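Local coordinates for protein precorrin-6A reductase (Rhodobacter capsulatus, PDB 4X7G) that catalyses the NADPH-dependent reduction of precorrin-6A, most likely as a step on the way to vitamin B12, at residues Ser14-Ala17 and Lys18-Asp22; Gly51-Ala54 and Gly55-Tyr59; His112-Asp115 and Leu116-Val120; Glu183-Ser187 and Glu188-His192. All blocks are in the same frame, centred on the assembly; numbering follows the deposited sequence. Where two conformers were deposited one is given.

How the contacts relate
Along the chain the contacts come one after another. Contact 1 lies within helix 11-22 and contact 2 at the start of helix 52-63, both in the domain built on the parallel sheet that contains strand 4-7. Contact 3 joins strand 109-113 to helix 116-122, and contact 4 ends helix 178-187, both around a second parallel sheet. Strand 229-231 edges the first sheet and strand 109-113 the second, consistent with strand-swapping between Rossmann-fold domains. The centres of contacts 2 and 4 are 43 Å apart, those of contacts 3 and 4 only 21 Å. Contact 1 touches the bound precorrin and contact 2 the NADP, whereas contacts 3 and 4 shape turns of the second domain.

Contact 1: residues Ser14-Ala17 and Lys18-Asp22; sequences SRLA and KTLAD. With 3Y8 (3-[(1R,2S,3S,7S,11S,16S,17R,18R,19R)-2,7,12,18-tetrakis(2-hydroxy-2-oxoethyl)-3,13-bis(3-hydroxy-3-oxopropyl)-1,2,5,7,11,17-hexamethyl-17-(3-oxidanyl-3-oxidanylidene-prop-1-enyl)-3,6,8,10,15,16,18,19,21,24-decahydrocorrin-8-yl]propanoic acid), chain C.
Leu-16 and Leu-20, one helical turn apart, meet with their branches crossing obliquely: CD1 of Leu-16 lies 3.8 Å from CG of Leu-20. Leu-16 has its CG anti to the backbone N (chi1 177°), which carries the branch along the helix toward Leu-20. Both leucines suit this buried face, where they also press on Val-6 of strand 4-7, and Leu-20 reaches Leu-4 and Phe-25. With an alanine at Leu-20, CG and both methyls would be gone, and a gap would probably open beside Leu-16, leaving Leu-4 and Phe-25 without this partner.

The backbone supplies regular i to i+4 bonds, among them Leu-20 N to Leu-16 O at 2.8 Å. They belong to helix 11-22, the crossover helix of the beta-alpha-beta unit between strands 4-7 and 27-31 in a Rossmann-type domain. In the conformer given, Thr-19 adds a side-chain bond: OG1 donates to Arg-15 O at 3.0 Å, on the opposite face of that carbonyl from the Thr-19 amide. This hydroxyl thus finds an acceptor on its own helix.

At the surface Lys-18 NZ forms, in the conformer given, a salt bridge with Asp-22 OD2 at 3.0 Å, on that oxygen's syn lone pair.

Ser-14 serves the ligand. Its short side chain lets OG donate to carboxylate oxygen O45 of the precorrin at 2.8 Å, while Gln-41 also bonds to that hydroxyl.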
# COMPACT_ATOMS: atom_id res chain seq x y z
N SER A 14 0.80 4.05 9.47
CA SER A 14 1.38 3.77 10.80
C SER A 14 2.07 4.93 11.38
O SER A 14 1.90 5.22 12.60
CB SER A 14 2.36 2.58 10.65
OG SER A 14 1.66 1.41 10.29
N ARG A 15 2.79 5.71 10.62
CA ARG A 15 3.45 6.89 11.11
C ARG A 15 2.41 7.91 11.52
O ARG A 15 2.59 8.60 12.57
CB ARG A 15 4.35 7.44 10.06
CG ARG A 15 5.56 6.54 9.80
CD ARG A 15 6.51 7.23 8.80
NE ARG A 15 7.70 6.38 8.57
CZ ARG A 15 8.63 6.55 7.59
NH1 ARG A 15 8.56 7.52 6.67
NH2 ARG A 15 9.65 5.68 7.58
N LEU A 16 1.34 8.03 10.74
CA LEU A 16 0.28 8.98 11.11
C LEU A 16 -0.40 8.55 12.41
O LEU A 16 -0.70 9.39 13.28
CB LEU A 16 -0.73 9.05 10.00
CG LEU A 16 -1.94 9.97 10.29
CD1 LEU A 16 -1.55 11.40 10.63
CD2 LEU A 16 -2.90 9.90 9.12
N ALA A 17 -0.67 7.27 12.55
CA ALA A 17 -1.33 6.76 13.80
C ALA A 17 -0.47 7.09 14.99
O ALA A 17 -1.02 7.54 16.03
CB ALA A 17 -1.52 5.29 13.69
N LYS A 18 0.82 6.94 14.93
CA LYS A 18 1.72 7.28 16.02
C LYS A 18 1.64 8.74 16.32
O LYS A 18 1.58 9.12 17.52
CB LYS A 18 3.09 6.83 15.68
CG LYS A 18 4.01 7.23 16.80
CD LYS A 18 5.48 6.99 16.65
CE LYS A 18 6.29 7.68 17.77
NZ LYS A 18 5.66 7.53 19.15
N THR A 19 1.67 9.59 15.32
CA THR A 19 1.58 11.01 15.49
C THR A 19 0.26 11.42 16.17
O THR A 19 0.19 12.31 17.03
CB THR A 19 1.72 11.69 14.09
OG1 THR A 19 3.05 11.40 13.62
CG2 THR A 19 1.51 13.17 14.14
N LEU A 20 -0.83 10.90 15.67
CA LEU A 20 -2.18 11.19 16.18
C LEU A 20 -2.29 10.78 17.64
O LEU A 20 -2.84 11.51 18.47
CB LEU A 20 -3.26 10.60 15.34
CG LEU A 20 -3.35 11.11 13.94
CD1 LEU A 20 -4.41 10.33 13.18
CD2 LEU A 20 -3.60 12.59 13.89
N ALA A 21 -1.80 9.61 17.98
CA ALA A 21 -1.80 9.20 19.37
C ALA A 21 -0.93 10.12 20.13
O ALA A 21 -1.34 10.62 21.26
CB ALA A 21 -1.31 7.77 19.52
N ASP A 22 0.26 10.43 19.72
CA ASP A 22 1.14 11.25 20.50
C ASP A 22 0.58 12.62 20.71
O ASP A 22 0.75 13.23 21.80
CB ASP A 22 2.50 11.39 19.90
CG ASP A 22 3.34 10.12 20.05
OD1 ASP A 22 2.87 9.18 20.72
OD2 ASP A 22 4.31 10.16 19.29
C48 3Y8 C . -3.12 -5.74 5.87
C47 3Y8 C . -0.75 -5.03 7.90
C43 3Y8 C . 3.66 -0.77 8.75
C42 3Y8 C . 3.72 -1.88 7.62
C41 3Y8 C . 2.98 -1.24 6.46
C38 3Y8 C . 3.12 -0.16 2.69
C37 3Y8 C . 4.28 -0.68 3.46
C36 3Y8 C . 5.45 -2.48 4.75
C35 3Y8 C . 5.31 -2.91 1.65
C32 3Y8 C . 7.45 -5.98 -1.44
C31 3Y8 C . 6.05 -5.25 -1.62
C2 3Y8 C . 2.63 -5.01 -1.10
C1 3Y8 C . 1.80 -5.51 0.14
C4 3Y8 C . 3.46 -4.15 0.98
C5 3Y8 C . 4.08 -3.41 1.92
C7 3Y8 C . 4.07 -2.10 4.13
C8 3Y8 C . 3.04 -2.12 5.21
C6 3Y8 C . 3.57 -3.06 3.22
C3 3Y8 C . 3.93 -4.52 -0.43
C11 3Y8 C . 0.59 -5.00 5.66
C12 3Y8 C . -0.64 -5.21 6.38
C13 3Y8 C . -1.63 -5.57 5.58
C14 3Y8 C . -1.08 -5.68 4.24
C15 3Y8 C . -1.81 -6.04 3.13
C16 3Y8 C . -1.16 -6.09 1.82
C17 3Y8 C . -1.75 -6.77 0.60
C18 3Y8 C . -0.60 -6.56 -0.44
C19 3Y8 C . 0.28 -5.36 0.10
C20 3Y8 C . 2.21 -6.94 0.53
C21 3Y8 C . -0.30 -6.34 8.68
C24 3Y8 C . 1.76 -5.83 6.20
C25 3Y8 C . 2.91 -6.10 -2.14
C26 3Y8 C . 1.97 -3.77 -1.72
O59 3Y8 C . 0.48 -11.16 1.63
C57 3Y8 C . -0.59 -10.44 1.81
O58 3Y8 C . -1.71 -10.82 2.23
C56 3Y8 C . -0.49 -9.03 1.27
C55 3Y8 C . -1.84 -8.34 0.91
C54 3Y8 C . -3.07 -6.17 0.18
C60 3Y8 C . -1.01 -6.24 -1.88
C61 3Y8 C . -1.65 -7.30 -2.64
O62 3Y8 C . -2.23 -6.92 -3.73
O63 3Y8 C . -1.60 -8.51 -2.28
N24 3Y8 C . -0.14 -5.27 1.51
N23 3Y8 C . 0.24 -5.35 4.31
C49 3Y8 C . -3.86 -4.44 5.53
C50 3Y8 C . -5.32 -4.40 5.84
O51 3Y8 C . -5.91 -5.41 6.27
O52 3Y8 C . -5.85 -3.23 5.72
O23 3Y8 C . 0.47 -6.14 9.65
O22 3Y8 C . -0.72 -7.40 8.29
C10 3Y8 C . 0.91 -3.46 5.68
C9 3Y8 C . 2.15 -3.09 4.94
N22 3Y8 C . 2.50 -3.71 3.73
O44 3Y8 C . 4.52 0.12 8.66
O45 3Y8 C . 2.95 -0.99 9.64
O39 3Y8 C . 3.00 1.11 2.73
O40 3Y8 C . 2.47 -0.92 1.98
N21 3Y8 C . 2.32 -4.70 1.22
C27 3Y8 C . 2.83 -3.11 -2.84
O28 3Y8 C . 2.68 -3.58 -3.98
O29 3Y8 C . 3.60 -2.20 -2.57
C30 3Y8 C . 5.23 -5.40 -0.37
O34 3Y8 C . 7.34 -7.25 -1.27
O33 3Y8 C . 8.35 -5.18 -1.66

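Contact 2: residues Gly51-Ala54 and Gly55-Tyr59; sequences GGVA and GLVDY. With NAP (NADP nicotinamide-adenine-dinucleotide phosphate), chain B.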
# COMPACT_ATOMS: atom_id res chain seq x y z
N GLY A 51 -18.71 -2.54 3.91
CA GLY A 51 -20.00 -2.78 3.11
C GLY A 51 -20.20 -1.77 2.05
O GLY A 51 -21.28 -1.18 1.89
N GLY A 52 -19.15 -1.47 1.30
CA GLY A 52 -19.23 -0.58 0.20
C GLY A 52 -19.45 0.90 0.61
O GLY A 52 -19.26 1.33 1.80
N VAL A 53 -19.88 1.72 -0.34
CA VAL A 53 -20.06 3.15 -0.12
C VAL A 53 -21.15 3.35 0.94
O VAL A 53 -20.98 4.09 1.92
CB VAL A 53 -20.40 3.95 -1.39
CG1 VAL A 53 -20.80 5.35 -1.04
CG2 VAL A 53 -19.17 3.90 -2.33
N ALA A 54 -22.29 2.65 0.78
CA ALA A 54 -23.33 2.79 1.72
C ALA A 54 -22.97 2.42 3.13
O ALA A 54 -23.34 3.10 4.08
CB ALA A 54 -24.60 2.02 1.23
N GLY A 55 -22.23 1.36 3.27
CA GLY A 55 -21.73 0.93 4.54
C GLY A 55 -20.78 1.91 5.23
O GLY A 55 -20.87 2.12 6.43
N LEU A 56 -19.93 2.55 4.40
CA LEU A 56 -18.98 3.51 4.96
C LEU A 56 -19.77 4.78 5.35
O LEU A 56 -19.53 5.41 6.36
CB LEU A 56 -17.92 3.83 3.93
CG LEU A 56 -16.90 4.93 4.40
CD1 LEU A 56 -16.27 4.57 5.73
CD2 LEU A 56 -15.82 5.07 3.30
N VAL A 57 -20.72 5.19 4.51
CA VAL A 57 -21.63 6.29 4.90
C VAL A 57 -22.26 6.06 6.28
O VAL A 57 -22.23 6.91 7.19
CB VAL A 57 -22.71 6.48 3.81
CG1 VAL A 57 -23.88 7.34 4.35
CG2 VAL A 57 -22.12 7.12 2.61
N ASP A 58 -22.78 4.87 6.45
CA ASP A 58 -23.43 4.50 7.67
C ASP A 58 -22.45 4.57 8.84
O ASP A 58 -22.73 5.02 9.95
CB ASP A 58 -24.09 3.09 7.65
CG ASP A 58 -24.81 2.74 8.97
OD1 ASP A 58 -25.79 3.48 9.29
OD2 ASP A 58 -24.38 1.75 9.69
N TYR A 59 -21.25 4.03 8.65
CA TYR A 59 -20.21 4.06 9.71
C TYR A 59 -19.84 5.50 10.08
O TYR A 59 -19.76 5.84 11.27
CB TYR A 59 -18.97 3.31 9.19
CG TYR A 59 -17.86 3.39 10.16
CD1 TYR A 59 -17.79 2.53 11.19
CD2 TYR A 59 -16.91 4.40 10.03
CE1 TYR A 59 -16.71 2.59 12.12
CE2 TYR A 59 -15.89 4.52 10.96
CZ TYR A 59 -15.78 3.66 11.90
OH TYR A 59 -14.76 3.82 12.78
PA NAP B . -9.15 -2.29 -2.38
O1A NAP B . -9.19 -3.25 -3.56
O2A NAP B . -9.12 -0.95 -2.66
O5B NAP B . -10.28 -2.57 -1.38
C5B NAP B . -11.30 -3.58 -1.49
C4B NAP B . -12.31 -3.56 -0.37
O4B NAP B . -11.60 -3.87 0.91
C3B NAP B . -12.84 -2.19 -0.03
O3B NAP B . -13.89 -1.83 -0.93
C2B NAP B . -13.21 -2.28 1.39
O2B NAP B . -14.36 -3.13 1.54
C1B NAP B . -12.13 -3.04 1.96
N9A NAP B . -10.98 -2.24 2.47
C8A NAP B . -9.84 -1.86 1.80
N7A NAP B . -9.01 -1.15 2.62
C5A NAP B . -9.72 -1.03 3.78
C6A NAP B . -9.41 -0.39 5.04
N6A NAP B . -8.21 0.16 5.28
N1A NAP B . -10.32 -0.42 6.04
C2A NAP B . -11.53 -1.05 5.78
N3A NAP B . -11.95 -1.70 4.70
C4A NAP B . -11.00 -1.68 3.72
O3 NAP B . -7.85 -2.53 -1.46
PN NAP B . -6.86 -3.82 -1.25
O1N NAP B . -5.80 -3.85 -2.33
O2N NAP B . -7.64 -5.04 -1.02
O5D NAP B . -6.05 -3.36 0.07
C5D NAP B . -6.35 -4.01 1.34
C4D NAP B . -5.59 -3.34 2.37
O4D NAP B . -4.21 -3.64 2.22
C3D NAP B . -5.79 -1.81 2.49
O3D NAP B . -5.87 -1.35 3.85
C2D NAP B . -4.51 -1.27 1.84
O2D NAP B . -4.03 -0.06 2.29
C1D NAP B . -3.52 -2.41 2.16
N1N NAP B . -2.56 -2.54 1.16
C2N NAP B . -2.66 -2.64 -0.01
C3N NAP B . -1.41 -2.68 -0.51
C7N NAP B . -1.98 -2.75 -1.91
O7N NAP B . -3.30 -2.68 -1.67
N7N NAP B . -1.16 -2.83 -3.04
C4N NAP B . -0.15 -2.55 0.40
C5N NAP B . -0.09 -2.45 1.91
C6N NAP B . -1.46 -2.41 2.07
P2B NAP B . -15.85 -2.47 1.65
O1X NAP B . -16.60 -3.69 2.12
O2X NAP B . -15.82 -1.34 2.51
O3X NAP B . -16.23 -1.79 0.30
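Gly-51 and Gly-55 pack backbone against backbone, and this is the tight part of the contact. Gly-55 N donates to Gly-51 O over 3.0 Å, but the bond is bent to 140° at the hydrogen and the donor stands 52° above the carbonyl plane. A CB on Gly-55 would fall 2.6 Å from Gly-51 O, a clash, so only glycine lets the first turn of helix 52-63 close this way. Gly-51 and Gly-52 both have positive phi, which suits residues without a side chain, and at Gly-51 a CB would also press on the preceding carbonyl.

Two residues on, the bonding becomes regular, with Val-57 N placed 2.8 Å from Val-53 O. With CG1 anti to the backbone N (chi1 164°), Val-57 CG2 lies beside that N and comes 3.3 Å from Val-53 O. The side chains are looser: Val-53 CG1 and Val-57 CG2 stay 4.3 Å apart, and both valines also touch helix 77-90, Val-53 at Asn-82 and Val-57 at Ala-86 and Gln-89. Ala-54 faces solvent, and the carboxylate of Asp-58 turns away to a salt bridge with Arg-62.

At the bare glycine end the cofactor comes in. Gly-51 N donates to O1X of the NADP 2'-phosphate at 3.0 Å, and Gly-52 N is 3.1 Å from its O3X. Amides at the start of a helix, with Arg-34 and Ser-30 also bonded to the cofactor, would favour this negatively charged phosphate and are consistent with a preference for NADP over NAD.

Contact 3: residues His112-Asp115 and Leu116-Val120; sequences HVPD and LAAAV
Asp-115 OD1 accepts from the amide N of Ala-118 at 3.0 Å, meeting it nearly along the C-O axis with an angle of 155° at the hydrogen. This makes Asp-115 the N-cap of helix 116-122: it satisfies an amide that has no helical carbonyl before it, and its negative charge should suit the helix start. CG of Asp-115 takes the crowded position between the backbone N and carbonyl carbon (chi1 58°), which turns the carboxylate back over the first turn. Its own carbonyl begins the helical bonding, Asp-115 O taking Ala-119 N at 3.2 Å, in the carbonyl plane.

Around this cap lies an apolar layer. Pro-114 CD rests 3.6 Å from Ala-118 CB, while Val-113 straddles the turn, with CB 3.8 Å from Ala-118 CB and CG2 at a like distance from Ala-119 CB. Small alanines let the helix come this close. A glycine in place of Val-113 would remove the CB and methyl that meet the two alanines, and a gap would probably open beside them.

Farther out, Val-113 is bonded through its backbone to Leu-219 and Asp-221, so edge strand 109-113 is fixed beside strand 216-220, and Leu-116 and Ala-119 reach Ile-220 and Ile-218 of that same strand.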
# COMPACT_ATOMS: atom_id res chain seq x y z
N HIS A 112 8.10 1.09 -17.46
CA HIS A 112 6.81 1.35 -16.98
C HIS A 112 5.75 0.64 -17.75
O HIS A 112 5.86 0.56 -19.02
CB HIS A 112 6.51 2.90 -17.11
CG HIS A 112 7.42 3.72 -16.27
ND1 HIS A 112 8.65 4.22 -16.59
CD2 HIS A 112 7.15 4.11 -15.04
CE1 HIS A 112 9.14 4.89 -15.52
NE2 HIS A 112 8.24 4.80 -14.59
N VAL A 113 4.77 0.12 -17.06
CA VAL A 113 3.60 -0.54 -17.64
C VAL A 113 2.36 -0.06 -16.91
O VAL A 113 2.43 0.39 -15.76
CB VAL A 113 3.72 -2.04 -17.57
CG1 VAL A 113 4.87 -2.56 -18.43
CG2 VAL A 113 3.83 -2.59 -16.17
N PRO A 114 1.21 -0.13 -17.57
CA PRO A 114 0.02 0.50 -16.98
C PRO A 114 -0.65 -0.30 -15.92
O PRO A 114 -1.43 0.32 -15.12
CB PRO A 114 -0.93 0.65 -18.20
CG PRO A 114 -0.53 -0.46 -19.13
CD PRO A 114 1.01 -0.37 -19.03
N ASP A 115 -0.47 -1.59 -15.85
CA ASP A 115 -1.23 -2.44 -14.96
C ASP A 115 -0.55 -3.76 -14.86
O ASP A 115 0.51 -3.99 -15.51
CB ASP A 115 -2.71 -2.56 -15.44
CG ASP A 115 -2.81 -3.07 -16.80
OD1 ASP A 115 -2.05 -3.91 -17.31
OD2 ASP A 115 -3.82 -2.51 -17.45
N LEU A 116 -1.06 -4.63 -14.00
CA LEU A 116 -0.46 -5.88 -13.78
C LEU A 116 -0.36 -6.79 -14.98
O LEU A 116 0.64 -7.45 -15.24
CB LEU A 116 -1.21 -6.55 -12.64
CG LEU A 116 -0.87 -6.03 -11.23
CD1 LEU A 116 -2.02 -6.17 -10.21
CD2 LEU A 116 0.36 -6.77 -10.79
N ALA A 117 -1.45 -6.83 -15.79
CA ALA A 117 -1.41 -7.68 -17.00
C ALA A 117 -0.30 -7.26 -17.99
O ALA A 117 0.35 -8.04 -18.60
CB ALA A 117 -2.78 -7.72 -17.75
N ALA A 118 -0.07 -5.97 -18.06
CA ALA A 118 1.02 -5.48 -18.91
C ALA A 118 2.39 -5.81 -18.34
O ALA A 118 3.36 -6.04 -19.06
CB ALA A 118 0.91 -4.00 -19.13
N ALA A 119 2.52 -5.94 -16.99
CA ALA A 119 3.74 -6.37 -16.43
C ALA A 119 4.04 -7.83 -16.78
O ALA A 119 5.15 -8.22 -17.06
CB ALA A 119 3.72 -6.21 -14.88
N VAL A 120 2.94 -8.67 -16.78
CA VAL A 120 3.13 -10.02 -17.20
C VAL A 120 3.64 -10.07 -18.66
O VAL A 120 4.60 -10.77 -18.97
CB VAL A 120 1.78 -10.81 -17.17
CG1 VAL A 120 2.06 -12.24 -17.58
CG2 VAL A 120 1.13 -10.80 -15.79

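Contact 4: residues Glu183-Ser187 and Glu188-His192; sequences ELLRS and ETITH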
# COMPACT_ATOMS: atom_id res chain seq x y z
N GLU A 183 20.02 -8.86 0.33
CA GLU A 183 20.35 -10.24 0.59
C GLU A 183 19.37 -11.18 -0.06
O GLU A 183 19.77 -12.22 -0.58
CB GLU A 183 20.42 -10.45 2.13
CG GLU A 183 20.52 -11.89 2.55
CD GLU A 183 21.76 -12.60 2.15
OE1 GLU A 183 22.71 -11.95 1.83
OE2 GLU A 183 21.81 -13.85 2.07
N LEU A 184 18.09 -10.87 -0.05
CA LEU A 184 17.10 -11.70 -0.71
C LEU A 184 17.32 -11.79 -2.21
O LEU A 184 17.32 -12.87 -2.76
CB LEU A 184 15.75 -11.16 -0.37
CG LEU A 184 14.58 -11.95 -0.98
CD1 LEU A 184 14.65 -13.39 -0.49
CD2 LEU A 184 13.27 -11.28 -0.68
N LEU A 185 17.49 -10.66 -2.84
CA LEU A 185 17.65 -10.69 -4.30
C LEU A 185 18.92 -11.41 -4.69
O LEU A 185 18.97 -12.10 -5.72
CB LEU A 185 17.68 -9.28 -4.85
CG LEU A 185 16.43 -8.46 -4.73
CD1 LEU A 185 16.59 -7.03 -5.24
CD2 LEU A 185 15.32 -9.05 -5.51
N ARG A 186 20.01 -11.22 -3.89
CA ARG A 186 21.22 -12.08 -4.11
C ARG A 186 20.98 -13.58 -3.91
O ARG A 186 21.32 -14.42 -4.77
CB ARG A 186 22.29 -11.60 -3.14
CG ARG A 186 22.87 -10.24 -3.47
CD ARG A 186 24.34 -10.11 -3.02
NE ARG A 186 24.47 -10.52 -1.65
CZ ARG A 186 24.85 -11.71 -1.20
NH1 ARG A 186 25.43 -12.66 -1.96
NH2 ARG A 186 24.77 -11.88 0.10
N SER A 187 20.47 -13.94 -2.81
CA SER A 187 20.32 -15.35 -2.46
C SER A 187 19.44 -16.11 -3.45
O SER A 187 19.73 -17.26 -3.85
CB SER A 187 19.87 -15.46 -1.03
OG SER A 187 18.51 -15.21 -0.82
N GLU A 188 18.45 -15.41 -4.01
CA GLU A 188 17.59 -15.98 -4.99
C GLU A 188 18.07 -15.80 -6.41
O GLU A 188 17.35 -16.22 -7.33
CB GLU A 188 16.18 -15.40 -4.85
CG GLU A 188 15.10 -16.28 -5.49
CD GLU A 188 14.70 -17.56 -4.78
OE1 GLU A 188 15.14 -17.66 -3.58
OE2 GLU A 188 13.88 -18.38 -5.23
N THR A 189 19.19 -15.17 -6.60
CA THR A 189 19.70 -14.88 -7.95
C THR A 189 18.65 -14.34 -8.91
O THR A 189 18.55 -14.72 -10.07
CB THR A 189 20.49 -16.08 -8.56
OG1 THR A 189 19.73 -17.23 -8.59
CG2 THR A 189 21.59 -16.41 -7.65
N ILE A 190 17.95 -13.31 -8.43
CA ILE A 190 16.88 -12.68 -9.21
C ILE A 190 17.46 -11.92 -10.39
O ILE A 190 18.56 -11.31 -10.29
CB ILE A 190 16.16 -11.73 -8.25
CG1 ILE A 190 15.43 -12.43 -7.17
CG2 ILE A 190 15.24 -10.79 -9.01
CD1 ILE A 190 14.48 -13.48 -7.64
N THR A 191 16.75 -11.97 -11.51
CA THR A 191 17.09 -11.26 -12.72
C THR A 191 16.21 -10.08 -13.00
O THR A 191 16.61 -9.18 -13.72
CB THR A 191 17.05 -12.22 -13.90
OG1 THR A 191 15.76 -12.75 -14.12
CG2 THR A 191 18.03 -13.41 -13.75
N HIS A 192 14.99 -10.08 -12.45
CA HIS A 192 14.02 -9.04 -12.78
C HIS A 192 13.14 -8.80 -11.58
O HIS A 192 12.79 -9.78 -10.88
CB HIS A 192 13.05 -9.47 -13.87
CG HIS A 192 13.66 -9.70 -15.21
ND1 HIS A 192 14.41 -10.79 -15.53
CD2 HIS A 192 13.60 -8.94 -16.32
CE1 HIS A 192 14.83 -10.70 -16.78
NE2 HIS A 192 14.35 -9.57 -17.28
O HOH W 1 20.27 -10.89 -8.04
O HOH W 2 19.47 -18.58 -6.17
O HOH W 3 16.76 -17.20 -1.55
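A Schellman motif, with Leu-185 and Ile-190 paired across it, closes helix 178-187 before the chain enters strand 192-196. Ile-190 N donates to Leu-185 O at 3.1 Å, nearly straight at 169° and in the carbonyl plane, and Thr-189 N donates to Arg-186 O at 2.9 Å, from 65° above the carbonyl plane. Thr-189 takes the left-handed backbone shape that reverses the chain, a strained choice for a beta-branched residue. A water joins Thr-189 OG1 to Ser-187 O. A second water donates to both Leu-185 O and Ile-190 O, bridging the closure.

The motif's usual hydrophobic pair is present too. Leu-185 CD2 meets Ile-190 CG1 at 3.8 Å, and also its CG2, so that the leucine tip sits between the isoleucine's two branches. Both side chains lean on Phe-131 of strand 129-132, with Leu-185 reaching helix 205-213 as well; large aliphatic residues suit this buried corner.

Glu-188 donates its backbone N to Leu-184 O as the last helical link. Its side chain folds at chi2 (75°) to place a buried carboxylate where Arg-168 takes OE1 in a salt bridge and His-149 takes OE2. OE1 also accepts from a water at 2.6 Å, which is in turn 2.7 Å from Ser-187 OG.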